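PDB 4P56: putative extracellular solute-binding protein, which binds mandelate and probably delivers it to a TRAP-type membrane transporter in the bacterial envelope. Local coordinates for residues E197-T201 and G202-G206; F77-R81 and D82-D86. One frame throughout, in Å; residues are numbered along the deposited sequence.

Contact 1 (E197-T201 and G202-G206); sequences ELLST and GVADG
Leu-199 and Ala-204 meet where the helix 195-200 gives way to the loop leading into strand 206-210. From CB, which leaves the helix on the side turned from the loop, the chain of Leu-199 runs to CG, placed beside the backbone N and anti to the carbonyl carbon (chi1 -75°); with chi2 at 165° the CD2 branch then comes back to the loop. CD2 lies 4.0 Å from CB of Ala-204 and reaches the backbone beyond it, 3.6 Å from N of Gly-206. Elsewhere the side chain of Leu-199 packs on Thr-154, Leu-219 and Ile-223. CB of Leu-198 also approaches the methyl of Ala-204, from a direction about square to that of Leu-199, while CD2 of Leu-198 lies 3.8 Å from CG1 of Val-203. The backbone closes as a Schellman motif, in which Gly-202, with positive phi, sends its N to O of Leu-199 (3.1 Å). Separately, the loop amide N of Ala-204 makes an almost straight bond (177°) to O of Leu-198, at 2.9 Å. One water donates both to O of Leu-199 and to O of Ala-204, bridging helix and loop. Thr-201 OG1 is a second donor to O of Glu-197 (2.7 Å), beside the N-H of Thr-201. A loop amide thus serves Leu-198 O, and Gly-202 N-H with water serves Leu-199 O; Leu-199 and Ala-204 form the buried apolar part, Leu-198 and Val-203 a more exposed one.

Contact 2 (F77-R81 and D82-D86); sequences FDAVR and DGLVD
The guanidinium of Arg-81 has Asp-82 OD1 over one face and Asp-78 OD1 at its edge, in plane. At that edge NE and NH2 both grip one oxygen, OD1 of Asp-78, side-on, with NH2 2.8 Å from it, and both reach it from the same face of the carboxylate. The bend of the arginine chain at chi3 (49°) folds the group back over its own helical turn toward Asp-78, one turn earlier. Asp-82 completes a salt-bridge network: its OD1 is 2.9 Å from NH1 of Arg-81, and the carboxylate stands nearly perpendicular to the guanidinium, 80° between planes. One arginine set between two aspartates would be expected to ease the repulsion between them.

Next to the salt bridges along the chain, the backbone forms a Schellman motif. Gly-83, at positive phi, gives its N to O of Val-80 (3.0 Å), and N of Leu-84 meets O of Ala-79 at 2.9 Å, nearly along the C=O axis; N of Val-85 adds a weak bond to the same oxygen. The apolar side follows the turn: CB of Ala-79 touches CD2 of Leu-84 and CG2 of Val-85, and CG2 of Val-80 meets CG2 of Val-85 at 3.8 Å, the two valines crossing at about a right angle.

Through Val-80, on Thr-88 of strand 87-91 and Ile-241 of strand 237-242, the helix 76-81 packs on the antiparallel sheet, while the loop after it reaches strand 28-31 through Val-85, against Thr-30, and through Asp-86 OD2, bonded to Thr-30 N.

How the contacts relate
Contacts 1 and 2 are two examples of one solution, a helix ended by a glycine Schellman motif before the chain enters a strand, but they serve different sheets. The 197-206 segment feeds the mixed six-stranded sheet; 77-86 leads into the three-stranded antiparallel one. Their centres lie about 32 Å apart and they do not touch. In each some apolar side chains are buried (Leu-199 and Ala-204; Ala-79, Val-80 and Val-85), while Val-203, Leu-84 and both glycines stay at the surface. Contact 2 carries a salt-bridge network; contact 1 has no salt bridge and adds to its backbone bonds a threonine hydroxyl and a water between two carbonyls. The side chain of Leu-198 lies about 10 Å from bound (R)-mandelate, so contact 1 is near the ligand but does not line its pocket.

Contact 1 (E197-T201 and G202-G206)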
ATOM      1  N   GLU A 197     -13.577 -10.324  -9.590  1.00 15.24           N
ATOM      2  CA  GLU A 197     -14.264 -10.403 -10.875  1.00 17.46           C
ATOM      3  C   GLU A 197     -13.298 -10.751 -12.027  1.00 13.24           C
ATOM      4  O   GLU A 197     -13.588 -11.587 -12.895  1.00 13.85           O
ATOM      5  CB  GLU A 197     -14.988  -9.082 -11.174  1.00 14.28           C
ATOM      6  CG  GLU A 197     -15.603  -9.015 -12.548  1.00 15.97           C
ATOM      7  CD  GLU A 197     -16.835  -9.879 -12.667  1.00 30.94           C
ATOM      8  OE1 GLU A 197     -17.158 -10.584 -11.691  1.00 33.98           O
ATOM      9  OE2 GLU A 197     -17.484  -9.855 -13.733  1.00 28.96           O
ATOM     10  N   LEU A 198     -12.154 -10.090 -12.058  1.00 12.58           N
ATOM     11  CA  LEU A 198     -11.222 -10.265 -13.164  1.00 12.57           C
ATOM     12  C   LEU A 198     -10.617 -11.667 -13.166  1.00 12.71           C
ATOM     13  O   LEU A 198     -10.306 -12.219 -14.219  1.00 13.22           O
ATOM     14  CB  LEU A 198     -10.098  -9.237 -13.081  1.00 11.92           C
ATOM     15  CG  LEU A 198     -10.476  -7.803 -13.446  1.00 13.93           C
ATOM     16  CD1 LEU A 198      -9.378  -6.872 -12.981  1.00 17.51           C
ATOM     17  CD2 LEU A 198     -10.715  -7.655 -14.945  1.00 13.25           C
ATOM     18  N   LEU A 199     -10.404 -12.220 -11.978  1.00 13.27           N
ATOM     19  CA  LEU A 199      -9.811 -13.546 -11.867  1.00 16.57           C
ATOM     20  C   LEU A 199     -10.850 -14.635 -12.050  1.00 13.67           C
ATOM     21  O   LEU A 199     -10.605 -15.629 -12.751  1.00 14.34           O
ATOM     22  CB  LEU A 199      -9.128 -13.722 -10.501  1.00 14.59           C
ATOM     23  CG  LEU A 199      -7.791 -12.980 -10.396  1.00 18.30           C
ATOM     24  CD1 LEU A 199      -7.360 -12.890  -8.953  1.00 17.84           C
ATOM     25  CD2 LEU A 199      -6.713 -13.641 -11.242  1.00 19.38           C
ATOM     26  N   SER A 200     -11.999 -14.470 -11.398  1.00 13.86           N
ATOM     27  CA  SER A 200     -13.051 -15.490 -11.485  1.00 14.84           C
ATOM     28  C   SER A 200     -13.520 -15.694 -12.923  1.00 19.68           C
ATOM     29  O   SER A 200     -13.854 -16.820 -13.305  1.00 17.21           O
ATOM     30  CB  SER A 200     -14.236 -15.147 -10.594  1.00 15.74           C
ATOM     31  OG  SER A 200     -14.888 -13.961 -11.022  1.00 21.87           O
ATOM     32  N   THR A 201     -13.535 -14.616 -13.717  1.00 16.93           N
ATOM     33  CA  THR A 201     -14.033 -14.682 -15.097  1.00 17.78           C
ATOM     34  C   THR A 201     -12.957 -15.094 -16.091  1.00 17.29           C
ATOM     35  O   THR A 201     -13.259 -15.390 -17.265  1.00 18.15           O
ATOM     36  CB  THR A 201     -14.621 -13.342 -15.569  1.00 22.11           C
ATOM     37  OG1 THR A 201     -13.606 -12.326 -15.536  1.00 18.20           O
ATOM     38  CG2 THR A 201     -15.796 -12.926 -14.694  1.00 29.73           C
ATOM     39  N   GLY A 202     -11.713 -15.144 -15.621  1.00 17.68           N
ATOM     40  CA  GLY A 202     -10.585 -15.505 -16.452  1.00 17.54           C
ATOM     41  C   GLY A 202     -10.033 -14.400 -17.339  1.00 15.12           C
ATOM     42  O   GLY A 202      -9.284 -14.699 -18.259  1.00 17.27           O
ATOM     43  N   VAL A 203     -10.385 -13.146 -17.069  1.00 15.61           N
ATOM     44  CA  VAL A 203      -9.806 -12.015 -17.781  1.00 17.87           C
ATOM     45  C   VAL A 203      -8.345 -11.884 -17.399  1.00 15.27           C
ATOM     46  O   VAL A 203      -7.486 -11.750 -18.265  1.00 12.42           O
ATOM     47  CB  VAL A 203     -10.522 -10.698 -17.458  1.00 18.80           C
ATOM     48  CG1 VAL A 203      -9.770  -9.508 -18.070  1.00 14.05           C
ATOM     49  CG2 VAL A 203     -11.986 -10.750 -17.937  1.00 16.46           C
ATOM     50  N   ALA A 204      -8.070 -11.947 -16.092  1.00 15.83           N
ATOM     51  CA  ALA A 204      -6.711 -11.932 -15.582  1.00 11.07           C
ATOM     52  C   ALA A 204      -6.203 -13.344 -15.307  1.00 16.23           C
ATOM     53  O   ALA A 204      -6.992 -14.206 -14.912  1.00 15.91           O
ATOM     54  CB  ALA A 204      -6.660 -11.118 -14.324  1.00 13.60           C
ATOM     55  N   ASP A 205      -4.898 -13.561 -15.543  1.00 12.44           N
ATOM     56  CA  ASP A 205      -4.215 -14.826 -15.276  1.00 13.47           C
ATOM     57  C   ASP A 205      -3.689 -14.876 -13.861  1.00 12.01           C
ATOM     58  O   ASP A 205      -3.238 -15.931 -13.386  1.00 15.46           O
ATOM     59  CB  ASP A 205      -2.991 -14.965 -16.186  1.00 13.27           C
ATOM     60  CG  ASP A 205      -3.361 -15.070 -17.627  1.00 17.69           C
ATOM     61  OD1 ASP A 205      -4.141 -15.984 -17.970  1.00 17.70           O
ATOM     62  OD2 ASP A 205      -2.882 -14.228 -18.411  1.00 17.26           O
ATOM     63  N   GLY A 206      -3.680 -13.721 -13.205  1.00 14.30           N
ATOM     64  CA  GLY A 206      -3.001 -13.612 -11.942  1.00  9.66           C
ATOM     65  C   GLY A 206      -3.122 -12.225 -11.354  1.00  8.93           C
ATOM     66  O   GLY A 206      -3.833 -11.360 -11.879  1.00 11.05           O
TER
HETATM   67  O   HOH W   1      -7.920 -16.497 -13.708  1.00 15.78           O

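Contact 2 (F77-R81 and D82-D86)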
ATOM      1  N   PHE A  77      -9.680  10.526  -3.249  1.00  8.73           N
ATOM      2  CA  PHE A  77      -8.838  11.675  -2.937  1.00  8.87           C
ATOM      3  C   PHE A  77      -9.663  12.959  -3.123  1.00  9.83           C
ATOM      4  O   PHE A  77      -9.737  13.820  -2.233  1.00 11.71           O
ATOM      5  CB  PHE A  77      -7.602  11.706  -3.844  1.00 12.69           C
ATOM      6  CG  PHE A  77      -6.611  12.763  -3.447  1.00 12.59           C
ATOM      7  CD1 PHE A  77      -6.839  14.078  -3.751  1.00 11.94           C
ATOM      8  CD2 PHE A  77      -5.463  12.437  -2.751  1.00 11.96           C
ATOM      9  CE1 PHE A  77      -5.956  15.075  -3.354  1.00 14.87           C
ATOM     10  CE2 PHE A  77      -4.545  13.443  -2.362  1.00 12.43           C
ATOM     11  CZ  PHE A  77      -4.802  14.745  -2.659  1.00 14.79           C
ATOM     12  N   ASP A  78     -10.275  13.090  -4.294  1.00 10.86           N
ATOM     13  CA  ASP A  78     -11.129  14.247  -4.567  1.00 11.31           C
ATOM     14  C   ASP A  78     -12.345  14.333  -3.616  1.00 10.91           C
ATOM     15  O   ASP A  78     -12.786  15.437  -3.288  1.00 11.99           O
ATOM     16  CB  ASP A  78     -11.604  14.245  -6.024  1.00 12.68           C
ATOM     17  CG  ASP A  78     -10.485  14.607  -7.002  1.00 19.56           C
ATOM     18  OD1 ASP A  78      -9.545  15.303  -6.582  1.00 23.04           O
ATOM     19  OD2 ASP A  78     -10.533  14.170  -8.167  1.00 23.71           O
ATOM     20  N   ALA A  79     -12.890  13.194  -3.199  1.00 10.18           N
ATOM     21  CA  ALA A  79     -14.013  13.214  -2.246  1.00 12.65           C
ATOM     22  C   ALA A  79     -13.594  13.981  -1.009  1.00 13.80           C
ATOM     23  O   ALA A  79     -14.362  14.805  -0.486  1.00 10.42           O
ATOM     24  CB  ALA A  79     -14.461  11.829  -1.886  1.00  9.85           C
ATOM     25  N   VAL A  80     -12.363  13.756  -0.559  1.00  9.51           N
ATOM     26  CA  VAL A  80     -11.865  14.497   0.608  1.00  9.44           C
ATOM     27  C   VAL A  80     -11.606  15.970   0.277  1.00 10.72           C
ATOM     28  O   VAL A  80     -12.067  16.875   1.005  1.00 10.44           O
ATOM     29  CB  VAL A  80     -10.617  13.792   1.246  1.00  8.89           C
ATOM     30  CG1 VAL A  80      -9.936  14.687   2.260  1.00 10.24           C
ATOM     31  CG2 VAL A  80     -11.057  12.507   1.891  1.00 11.25           C
ATOM     32  N   ARG A  81     -10.912  16.213  -0.840  1.00 10.35           N
ATOM     33  CA  ARG A  81     -10.556  17.553  -1.222  1.00 11.10           C
ATOM     34  C   ARG A  81     -11.809  18.403  -1.407  1.00 11.81           C
ATOM     35  O   ARG A  81     -11.845  19.560  -1.003  1.00 12.40           O
ATOM     36  CB  ARG A  81      -9.729  17.533  -2.514  1.00 14.11           C
ATOM     37  CG  ARG A  81      -9.105  18.890  -2.872  1.00 21.85           C
ATOM     38  CD  ARG A  81      -8.233  18.722  -4.128  1.00 26.45           C
ATOM     39  NE  ARG A  81      -8.990  18.010  -5.157  1.00 38.27           N
ATOM     40  CZ  ARG A  81     -10.068  18.504  -5.770  1.00 41.99           C
ATOM     41  NH1 ARG A  81     -10.509  19.722  -5.483  1.00 58.55           N
ATOM     42  NH2 ARG A  81     -10.704  17.798  -6.688  1.00 32.84           N
ATOM     43  N   ASP A  82     -12.851  17.801  -1.971  1.00 14.23           N
ATOM     44  CA  ASP A  82     -14.087  18.519  -2.279  1.00 17.63           C
ATOM     45  C   ASP A  82     -15.022  18.609  -1.075  1.00 15.44           C
ATOM     46  O   ASP A  82     -16.068  19.239  -1.136  1.00 16.15           O
ATOM     47  CB  ASP A  82     -14.822  17.816  -3.426  1.00 19.49           C
ATOM     48  CG  ASP A  82     -14.031  17.821  -4.733  1.00 22.59           C
ATOM     49  OD1 ASP A  82     -13.066  18.598  -4.854  1.00 18.88           O
ATOM     50  OD2 ASP A  82     -14.374  17.029  -5.635  1.00 22.03           O
ATOM     51  N   GLY A  83     -14.684  17.952   0.023  1.00 11.85           N
ATOM     52  CA  GLY A  83     -15.489  18.076   1.231  1.00 13.60           C
ATOM     53  C   GLY A  83     -16.700  17.145   1.307  1.00 17.86           C
ATOM     54  O   GLY A  83     -17.587  17.323   2.151  1.00 18.71           O
ATOM     55  N   LEU A  84     -16.746  16.160   0.415  1.00 11.59           N
ATOM     56  CA  LEU A  84     -17.806  15.148   0.410  1.00 11.66           C
ATOM     57  C   LEU A  84     -17.699  14.240   1.622  1.00 11.04           C
ATOM     58  O   LEU A  84     -18.721  13.811   2.205  1.00 12.11           O
ATOM     59  CB  LEU A  84     -17.742  14.322  -0.884  1.00 11.70           C
ATOM     60  CG  LEU A  84     -18.749  13.172  -1.035  1.00 11.91           C
ATOM     61  CD1 LEU A  84     -20.209  13.707  -0.990  1.00 15.31           C
ATOM     62  CD2 LEU A  84     -18.446  12.461  -2.324  1.00 13.90           C
ATOM     63  N   VAL A  85     -16.465  13.956   2.028  1.00 12.07           N
ATOM     64  CA  VAL A  85     -16.202  13.231   3.278  1.00 10.49           C
ATOM     65  C   VAL A  85     -14.989  13.844   3.916  1.00 12.52           C
ATOM     66  O   VAL A  85     -14.217  14.547   3.246  1.00 15.10           O
ATOM     67  CB  VAL A  85     -15.934  11.706   3.062  1.00 14.41           C
ATOM     68  CG1 VAL A  85     -17.161  11.046   2.441  1.00 24.49           C
ATOM     69  CG2 VAL A  85     -14.691  11.477   2.209  1.00 12.63           C
ATOM     70  N   ASP A  86     -14.796  13.588   5.211  1.00 11.32           N
ATOM     71  CA  ASP A  86     -13.755  14.270   5.951  1.00  9.36           C
ATOM     72  C   ASP A  86     -12.405  13.533   5.900  1.00  8.88           C
ATOM     73  O   ASP A  86     -11.363  14.184   5.843  1.00 10.19           O
ATOM     74  CB  ASP A  86     -14.153  14.443   7.415  1.00 11.09           C
ATOM     75  CG  ASP A  86     -15.300  15.432   7.606  1.00 14.58           C
ATOM     76  OD1 ASP A  86     -15.246  16.531   7.008  1.00 16.22           O
ATOM     77  OD2 ASP A  86     -16.261  15.096   8.338  1.00 11.16           O
TER